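Local coordinates for adhesion and penetration protein autotransporter (Haemophilus influenzae, PDB 3SYJ), which promotes adherence to and invasion of host cells, self-associates to drive bacterial aggregation, and is probably also a serine protease, at residues I7-K19 / V171-T183. Residues are numbered along the deposited sequence; the frame is centred on the assembly and turned at random.
Sequences IDYQYYRDFAENK and VAGAYHYLTAGNT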
loop_
_atom_site.group_PDB
_atom_site.type_symbol
_atom_site.label_atom_id
_atom_site.label_comp_id
_atom_site.label_asym_id
_atom_site.label_seq_id
_atom_site.Cartn_x
_atom_site.Cartn_y
_atom_site.Cartn_z
ATOM N N ILE A 7 53.190 30.413 -4.371
ATOM C CA ILE A 7 51.790 30.055 -4.588
ATOM C C ILE A 7 51.665 29.318 -5.925
ATOM O O ILE A 7 52.323 29.695 -6.901
ATOM C CB ILE A 7 50.902 31.314 -4.587
ATOM C CG1 ILE A 7 50.793 31.882 -3.173
ATOM C CG2 ILE A 7 49.514 31.019 -5.149
ATOM C CD1 ILE A 7 50.251 33.288 -3.132
ATOM N N ASP A 8 50.851 28.259 -5.959
ATOM C CA ASP A 8 50.638 27.483 -7.184
ATOM C C ASP A 8 50.395 28.401 -8.363
ATOM O O ASP A 8 49.568 29.309 -8.289
ATOM C CB ASP A 8 49.430 26.561 -7.052
ATOM C CG ASP A 8 49.698 25.373 -6.165
ATOM O OD1 ASP A 8 50.879 25.034 -5.950
ATOM O OD2 ASP A 8 48.722 24.771 -5.682
ATOM N N TYR A 9 51.117 28.160 -9.450
ATOM C CA TYR A 9 50.953 28.944 -10.666
ATOM C C TYR A 9 49.521 28.819 -11.160
ATOM O O TYR A 9 48.992 29.742 -11.772
ATOM C CB TYR A 9 51.916 28.454 -11.746
ATOM C CG TYR A 9 52.256 29.478 -12.807
ATOM C CD1 TYR A 9 52.625 30.774 -12.468
ATOM C CD2 TYR A 9 52.248 29.135 -14.148
ATOM C CE1 TYR A 9 52.959 31.709 -13.450
ATOM C CE2 TYR A 9 52.577 30.056 -15.131
ATOM C CZ TYR A 9 52.930 31.333 -14.780
ATOM O OH TYR A 9 53.248 32.226 -15.772
ATOM N N GLN A 10 48.888 27.681 -10.877
ATOM C CA GLN A 10 47.527 27.436 -11.346
ATOM C C GLN A 10 46.551 28.547 -10.960
ATOM O O GLN A 10 45.657 28.883 -11.740
ATOM C CB GLN A 10 47.005 26.082 -10.871
ATOM C CG GLN A 10 45.800 25.596 -11.669
ATOM C CD GLN A 10 46.139 25.297 -13.131
ATOM O OE1 GLN A 10 47.175 24.702 -13.431
ATOM N NE2 GLN A 10 45.256 25.700 -14.044
ATOM N N TYR A 11 46.720 29.123 -9.770
ATOM C CA TYR A 11 45.840 30.209 -9.333
ATOM C C TYR A 11 45.823 31.338 -10.352
ATOM O O TYR A 11 44.776 31.819 -10.756
ATOM C CB TYR A 11 46.286 30.776 -7.986
ATOM C CG TYR A 11 45.854 29.973 -6.787
ATOM C CD1 TYR A 11 44.544 30.036 -6.318
ATOM C CD2 TYR A 11 46.761 29.174 -6.102
ATOM C CE1 TYR A 11 44.151 29.303 -5.203
ATOM C CE2 TYR A 11 46.384 28.446 -4.994
ATOM C CZ TYR A 11 45.085 28.512 -4.548
ATOM O OH TYR A 11 44.728 27.781 -3.444
ATOM N N TYR A 12 47.002 31.757 -10.766
ATOM C CA TYR A 12 47.119 32.873 -11.676
ATOM C C TYR A 12 46.603 32.534 -13.068
ATOM O O TYR A 12 46.141 33.404 -13.801
ATOM C CB TYR A 12 48.580 33.285 -11.758
ATOM C CG TYR A 12 49.193 33.690 -10.437
ATOM C CD1 TYR A 12 49.055 34.988 -9.949
ATOM C CD2 TYR A 12 49.925 32.783 -9.685
ATOM C CE1 TYR A 12 49.631 35.367 -8.744
ATOM C CE2 TYR A 12 50.506 33.150 -8.483
ATOM C CZ TYR A 12 50.356 34.442 -8.015
ATOM O OH TYR A 12 50.936 34.799 -6.817
ATOM N N ARG A 13 46.713 31.271 -13.450
ATOM C CA ARG A 13 46.220 30.850 -14.752
ATOM C C ARG A 13 44.695 30.772 -14.723
ATOM O O ARG A 13 44.031 31.296 -15.609
ATOM C CB ARG A 13 46.823 29.505 -15.153
ATOM C CG ARG A 13 48.321 29.538 -15.447
ATOM C CD ARG A 13 48.659 30.411 -16.641
ATOM N NE ARG A 13 47.632 30.333 -17.672
ATOM C CZ ARG A 13 47.486 29.311 -18.502
ATOM N NH1 ARG A 13 48.326 28.296 -18.406
ATOM N NH2 ARG A 13 46.510 29.294 -19.409
ATOM N N ASP A 14 44.148 30.127 -13.697
ATOM C CA ASP A 14 42.698 30.001 -13.557
ATOM C C ASP A 14 42.043 31.378 -13.475
ATOM O O ASP A 14 40.995 31.622 -14.085
ATOM C CB ASP A 14 42.334 29.158 -12.327
ATOM C CG ASP A 14 42.526 27.658 -12.561
ATOM O OD1 ASP A 14 42.794 27.267 -13.721
ATOM O OD2 ASP A 14 42.406 26.873 -11.590
ATOM N N PHE A 15 42.674 32.272 -12.721
ATOM C CA PHE A 15 42.200 33.643 -12.549
ATOM C C PHE A 15 41.972 34.288 -13.920
ATOM O O PHE A 15 40.903 34.835 -14.183
ATOM C CB PHE A 15 43.220 34.457 -11.732
ATOM C CG PHE A 15 42.624 35.622 -10.981
ATOM C CD1 PHE A 15 42.114 35.452 -9.703
ATOM C CD2 PHE A 15 42.589 36.889 -11.547
ATOM C CE1 PHE A 15 41.574 36.520 -9.004
ATOM C CE2 PHE A 15 42.050 37.963 -10.854
ATOM C CZ PHE A 15 41.544 37.780 -9.580
ATOM N N ALA A 16 42.971 34.191 -14.798
ATOM C CA ALA A 16 42.904 34.846 -16.104
ATOM C C ALA A 16 41.854 34.221 -17.023
ATOM O O ALA A 16 41.234 34.918 -17.828
ATOM C CB ALA A 16 44.258 34.826 -16.772
ATOM N N GLU A 17 41.664 32.910 -16.902
ATOM C CA GLU A 17 40.736 32.189 -17.768
ATOM C C GLU A 17 39.343 32.055 -17.148
ATOM O O GLU A 17 38.474 31.409 -17.727
ATOM C CB GLU A 17 41.278 30.787 -18.112
ATOM C CG GLU A 17 42.733 30.735 -18.618
ATOM C CD GLU A 17 42.943 31.428 -19.963
ATOM O OE1 GLU A 17 41.959 31.641 -20.709
ATOM O OE2 GLU A 17 44.109 31.752 -20.280
ATOM N N ASN A 18 39.127 32.658 -15.980
ATOM C CA ASN A 18 37.879 32.451 -15.243
ATOM C C ASN A 18 37.590 30.961 -15.072
ATOM O O ASN A 18 36.465 30.513 -15.285
ATOM C CB ASN A 18 36.687 33.134 -15.940
ATOM C CG ASN A 18 36.652 34.645 -15.713
ATOM O OD1 ASN A 18 36.750 35.423 -16.660
ATOM N ND2 ASN A 18 36.523 35.062 -14.455
ATOM N N LYS A 19 38.614 30.198 -14.700
ATOM C CA LYS A 19 38.461 28.767 -14.467
ATOM C C LYS A 19 38.751 28.426 -13.015
ATOM O O LYS A 19 38.866 29.312 -12.174
ATOM C CB LYS A 19 39.345 27.960 -15.416
ATOM C CG LYS A 19 38.930 28.141 -16.858
ATOM C CD LYS A 19 39.832 27.410 -17.828
ATOM C CE LYS A 19 39.225 27.441 -19.217
ATOM N NZ LYS A 19 39.995 26.616 -20.175
ATOM N N VAL A 171 59.576 31.962 -17.215
ATOM C CA VAL A 171 59.047 30.658 -17.586
ATOM C C VAL A 171 58.449 30.640 -18.994
ATOM O O VAL A 171 58.319 29.579 -19.599
ATOM C CB VAL A 171 58.015 30.183 -16.563
ATOM C CG1 VAL A 171 58.663 30.097 -15.178
ATOM C CG2 VAL A 171 56.825 31.131 -16.541
ATOM N N ALA A 172 58.102 31.810 -19.521
ATOM C CA ALA A 172 57.590 31.898 -20.888
ATOM C C ALA A 172 57.872 33.253 -21.546
ATOM O O ALA A 172 57.943 34.281 -20.873
ATOM C CB ALA A 172 56.098 31.590 -20.924
ATOM N N GLY A 173 58.031 33.243 -22.866
ATOM C CA GLY A 173 58.157 34.474 -23.624
ATOM C C GLY A 173 56.827 35.211 -23.663
ATOM O O GLY A 173 55.814 34.689 -23.195
ATOM N N ALA A 174 56.827 36.421 -24.216
ATOM C CA ALA A 174 55.615 37.227 -24.276
ATOM C C ALA A 174 54.637 36.626 -25.260
ATOM O O ALA A 174 55.039 35.914 -26.175
ATOM C CB ALA A 174 55.933 38.648 -24.674
ATOM N N TYR A 175 53.354 36.917 -25.056
ATOM C CA TYR A 175 52.293 36.551 -25.991
ATOM C C TYR A 175 52.109 35.049 -26.166
ATOM O O TYR A 175 51.696 34.606 -27.224
ATOM C CB TYR A 175 52.518 37.207 -27.356
ATOM C CG TYR A 175 52.875 38.674 -27.273
ATOM C CD1 TYR A 175 52.118 39.550 -26.511
ATOM C CD2 TYR A 175 53.967 39.184 -27.958
ATOM C CE1 TYR A 175 52.442 40.888 -26.428
ATOM C CE2 TYR A 175 54.301 40.530 -27.877
ATOM C CZ TYR A 175 53.532 41.370 -27.113
ATOM O OH TYR A 175 53.848 42.706 -27.031
ATOM N N HIS A 176 52.399 34.273 -25.129
ATOM C CA HIS A 176 52.175 32.831 -25.174
ATOM C C HIS A 176 50.858 32.483 -24.498
ATOM O O HIS A 176 50.100 31.664 -24.996
ATOM C CB HIS A 176 53.305 32.072 -24.475
ATOM C CG HIS A 176 54.568 31.979 -25.273
ATOM N ND1 HIS A 176 55.279 30.804 -25.407
ATOM C CD2 HIS A 176 55.259 32.916 -25.966
ATOM C CE1 HIS A 176 56.348 31.020 -26.152
ATOM N NE2 HIS A 176 56.358 32.294 -26.505
ATOM N N TYR A 177 50.603 33.095 -23.344
ATOM C CA TYR A 177 49.363 32.870 -22.611
ATOM C C TYR A 177 49.080 33.995 -21.606
ATOM O O TYR A 177 49.913 34.882 -21.382
ATOM C CB TYR A 177 49.382 31.507 -21.906
ATOM C CG TYR A 177 50.558 31.340 -20.959
ATOM C CD1 TYR A 177 50.513 31.855 -19.670
ATOM C CD2 TYR A 177 51.712 30.691 -21.367
ATOM C CE1 TYR A 177 51.588 31.723 -18.807
ATOM C CE2 TYR A 177 52.784 30.551 -20.524
ATOM C CZ TYR A 177 52.719 31.069 -19.245
ATOM O OH TYR A 177 53.801 30.925 -18.412
ATOM N N LEU A 178 47.890 33.951 -21.012
ATOM C CA LEU A 178 47.459 34.986 -20.084
ATOM C C LEU A 178 47.758 34.605 -18.642
ATOM O O LEU A 178 47.630 33.444 -18.263
ATOM C CB LEU A 178 45.955 35.222 -20.228
ATOM C CG LEU A 178 45.471 35.750 -21.580
ATOM C CD1 LEU A 178 43.981 35.543 -21.695
ATOM C CD2 LEU A 178 45.838 37.221 -21.767
ATOM N N THR A 179 48.160 35.587 -17.843
ATOM C CA THR A 179 48.195 35.428 -16.393
ATOM C C THR A 179 47.516 36.638 -15.797
ATOM O O THR A 179 47.456 37.691 -16.432
ATOM C CB THR A 179 49.623 35.338 -15.825
ATOM O OG1 THR A 179 50.378 36.492 -16.218
ATOM C CG2 THR A 179 50.315 34.084 -16.318
ATOM N N ALA A 180 47.008 36.502 -14.576
ATOM C CA ALA A 180 46.227 37.570 -13.973
ATOM C C ALA A 180 46.139 37.414 -12.459
ATOM O O ALA A 180 46.545 36.401 -11.907
ATOM C CB ALA A 180 44.833 37.606 -14.585
ATOM N N GLY A 181 45.600 38.427 -11.792
ATOM C CA GLY A 181 45.391 38.381 -10.351
ATOM C C GLY A 181 44.909 39.756 -9.945
ATOM O O GLY A 181 44.622 40.571 -10.817
ATOM N N ASN A 182 44.808 40.040 -8.655
ATOM C CA ASN A 182 44.563 41.429 -8.268
ATOM C C ASN A 182 45.814 42.268 -8.533
ATOM O O ASN A 182 46.902 41.719 -8.717
ATOM C CB ASN A 182 44.065 41.569 -6.825
ATOM C CG ASN A 182 45.016 40.979 -5.805
ATOM O OD1 ASN A 182 44.933 39.801 -5.470
ATOM N ND2 ASN A 182 45.910 41.812 -5.277
ATOM N N THR A 183 45.667 43.586 -8.595
ATOM C CA THR A 183 46.832 44.441 -8.814
ATOM C C THR A 183 47.631 44.600 -7.527
ATOM O O THR A 183 47.167 44.236 -6.443
ATOM C CB THR A 183 46.434 45.842 -9.302
ATOM O OG1 THR A 183 45.769 46.554 -8.247
ATOM C CG2 THR A 183 45.516 45.735 -10.500
HETATM O O HOH W 1 45.885 32.338 -22.379
#
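A180 and A16 meet methyl to methyl, A180 CB lying 3.6 Å from A16 CB. Such small side chains are consistent with the close approach of helix 9-17 to strand 179-182, whose axes come within 5.8 Å. The two cross at 92°, almost perpendicular. I154 on the neighbouring strand 151-155 touches both alanines, which places the helix against an edge strand of an antiparallel sheet in the S6 peptidase domain, a member of the PA clan. L178 packs beside A16 and E17: its CB lies 3.9 Å from both A16 CB and E17 OE2, and its side chain crosses that of E17 at about a right angle. Its backbone is tied as well, a water linking L178 N to E17 OE2 while R13 NE reaches L178 O at 3.2 Å, a bond weak because it is bent. F15, with CG anti to the backbone N (chi1 -154°), turns its ring over the strand, and G181 CA sits 3.7 Å from the ring centroid as a CH-pi contact over one face.

Y9 and Y177 approach from opposite directions and join through their hydroxyls, Y9 OH to Y177 OH 3.0 Å; each hydroxyl lies at the edge of the other ring, near its plane. T179 CG2 packs against Y9 OH. R13, bent at chi2 and chi3, folds back so that Y177 CD1 lies over one guanidinium face. R13 NH2 makes a long salt bridge, 3.5 Å, to E17 OE2 in the same helix; E17 OE1 forms another with R56. A180 N gives Y12 O a weak bond, 139° at the hydrogen.

The direct hydrogen bonds from strand and arginine to carbonyls are thus weak, and the helix is seated mainly by close apolar packing, with the tyrosine pair and the bridged carboxylate supplying polar links on its flank.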